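Local coordinates for GTPase activator-like protein (PDB 6SSH) that probably stimulates GTP hydrolysis by a small GTPase, this chain being the Rap/Ran-GAP-type catalytic domain of a TSC2 relative, at residues A[101-105]-A[194-199]. Numbering follows the deposited sequence. Where two conformers were deposited one is given.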
loop_
_atom_site.group_PDB
_atom_site.type_symbol
_atom_site.label_atom_id
_atom_site.label_comp_id
_atom_site.label_asym_id
_atom_site.label_seq_id
_atom_site.Cartn_x
_atom_site.Cartn_y
_atom_site.Cartn_z
ATOM N N ASN A 101 -11.050 -3.069 3.575
ATOM C CA ASN A 101 -12.109 -2.186 3.087
ATOM C C ASN A 101 -11.599 -1.199 2.038
ATOM O O ASN A 101 -12.343 -0.301 1.678
ATOM C CB ASN A 101 -12.789 -1.487 4.266
ATOM C CG ASN A 101 -13.724 -2.423 4.956
ATOM O OD1 ASN A 101 -14.738 -2.868 4.408
ATOM N ND2 ASN A 101 -13.341 -2.811 6.172
ATOM N N ASP A 102 -10.346 -1.374 1.609
ATOM C CA ASP A 102 -9.757 -0.523 0.561
ATOM C C ASP A 102 -9.820 -1.260 -0.743
ATOM O O ASP A 102 -9.341 -2.383 -0.888
ATOM C CB ASP A 102 -8.335 -0.228 0.915
ATOM C CG ASP A 102 -8.176 0.710 2.124
ATOM O OD1 ASP A 102 -9.134 1.419 2.453
ATOM O OD2 ASP A 102 -7.043 0.737 2.666
ATOM N N PHE A 103 -10.376 -0.600 -1.750
ATOM C CA PHE A 103 -10.480 -1.215 -3.073
ATOM C C PHE A 103 -9.081 -1.502 -3.623
ATOM O O PHE A 103 -8.883 -2.489 -4.339
ATOM C CB PHE A 103 -11.277 -0.311 -4.025
ATOM C CG PHE A 103 -12.749 -0.148 -3.674
ATOM C CD1 PHE A 103 -13.492 -1.185 -3.136
ATOM C CD2 PHE A 103 -13.382 1.080 -3.925
ATOM C CE1 PHE A 103 -14.881 -0.998 -2.845
ATOM C CE2 PHE A 103 -14.747 1.261 -3.693
ATOM C CZ PHE A 103 -15.483 0.232 -3.116
ATOM N N VAL A 104 -8.153 -0.600 -3.404
ATOM C CA VAL A 104 -6.801 -0.628 -3.948
ATOM C C VAL A 104 -5.795 -0.740 -2.817
ATOM O O VAL A 104 -5.877 0.023 -1.849
ATOM C CB VAL A 104 -6.524 0.667 -4.744
ATOM C CG1 VAL A 104 -5.154 0.623 -5.345
ATOM C CG2 VAL A 104 -7.618 0.853 -5.818
ATOM N N ASN A 105 -4.830 -1.664 -2.965
ATOM C CA ASN A 105 -3.726 -1.850 -2.039
ATOM C C ASN A 105 -2.424 -1.976 -2.776
ATOM O O ASN A 105 -2.366 -2.705 -3.768
ATOM C CB ASN A 105 -3.958 -3.107 -1.134
ATOM C CG ASN A 105 -5.023 -2.890 -0.108
ATOM O OD1 ASN A 105 -4.792 -2.207 0.876
ATOM N ND2 ASN A 105 -6.159 -3.414 -0.323
ATOM N N ALA A 194 -6.528 3.343 -10.414
ATOM C CA ALA A 194 -7.229 2.160 -9.909
ATOM C C ALA A 194 -8.370 2.530 -8.972
ATOM O O ALA A 194 -9.415 1.855 -8.977
ATOM C CB ALA A 194 -6.251 1.249 -9.193
ATOM N N SER A 195 -8.166 3.559 -8.175
ATOM C CA SER A 195 -9.209 3.947 -7.245
ATOM C C SER A 195 -10.409 4.519 -7.984
ATOM O O SER A 195 -11.577 4.221 -7.666
ATOM C CB SER A 195 -8.661 4.973 -6.261
ATOM O OG SER A 195 -9.668 5.272 -5.298
ATOM N N VAL A 196 -10.160 5.364 -8.991
ATOM C CA VAL A 196 -11.226 5.911 -9.787
ATOM C C VAL A 196 -12.014 4.795 -10.463
ATOM O O VAL A 196 -13.261 4.760 -10.453
ATOM C CB VAL A 196 -10.709 6.982 -10.746
ATOM C CG1 VAL A 196 -11.777 7.451 -11.663
ATOM C CG2 VAL A 196 -10.122 8.159 -9.954
ATOM N N PHE A 197 -11.299 3.817 -11.049
ATOM C CA PHE A 197 -12.008 2.749 -11.679
ATOM C C PHE A 197 -12.810 1.921 -10.665
ATOM O O PHE A 197 -13.908 1.494 -10.992
ATOM C CB PHE A 197 -11.020 1.811 -12.410
ATOM C CG PHE A 197 -10.482 2.360 -13.711
ATOM C CD1 PHE A 197 -11.288 2.890 -14.655
ATOM C CD2 PHE A 197 -9.124 2.292 -13.943
ATOM C CE1 PHE A 197 -10.756 3.376 -15.898
ATOM C CE2 PHE A 197 -8.592 2.717 -15.142
ATOM C CZ PHE A 197 -9.372 3.284 -16.059
ATOM N N SER A 198 -12.235 1.720 -9.485
ATOM C CA SER A 198 -12.893 0.942 -8.432
ATOM C C SER A 198 -14.194 1.554 -7.990
ATOM O O SER A 198 -15.143 0.833 -7.762
ATOM C CB SER A 198 -11.989 0.799 -7.243
ATOM O OG SER A 198 -10.886 -0.064 -7.516
ATOM N N LEU A 199 -14.263 2.879 -7.961
ATOM C CA LEU A 199 -15.520 3.500 -7.585
ATOM C C LEU A 199 -16.618 3.201 -8.538
ATOM O O LEU A 199 -17.771 3.029 -8.170
ATOM C CB LEU A 199 -15.326 4.999 -7.402
ATOM C CG LEU A 199 -14.476 5.366 -6.205
ATOM C CD1 LEU A 199 -14.077 6.839 -6.291
ATOM C CD2 LEU A 199 -15.212 5.084 -4.905
#
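Val104 lays its CG2 methyl against a turn of the helix, 3.7 Å from Ala194 CB and 3.6 Å from Ser195 N, so one methyl meets both a side chain and the helix backbone. Val104 CG2 also lies 3.8 Å from Ser198 OG. That hydroxyl can sit in an apolar seam because it donates back to its own helix, at 2.8 Å from Ser198 OG to Ala194 O, the carbonyl that also accepts Ser198 N. One residue earlier, just before strand 104-109 begins, Phe103 packs its CB against Ser198 CB at 3.5 Å, and its ring runs on along the helix until Leu199 CD2 meets the ring edge, 4.0 Å from Phe103 CE2. Here the C-terminal helix 183-201 of the GAP domain packs on a central strand of its mixed beta-sheet; 104-109 runs parallel to both of its neighbours, 2-10 and 127-134. The CA atoms of Val104 and Ser195 are 6.1 Å apart, those of Phe103 and Ser198 6.3 Å; small side chains on this face suit so close an approach. Ser195 turns sideways, its hydroxyl hydrogen-bonded to His3 ND1 of strand 2-10, while the Phe103 ring stacks with Tyr126, the residue just before strand 127-134.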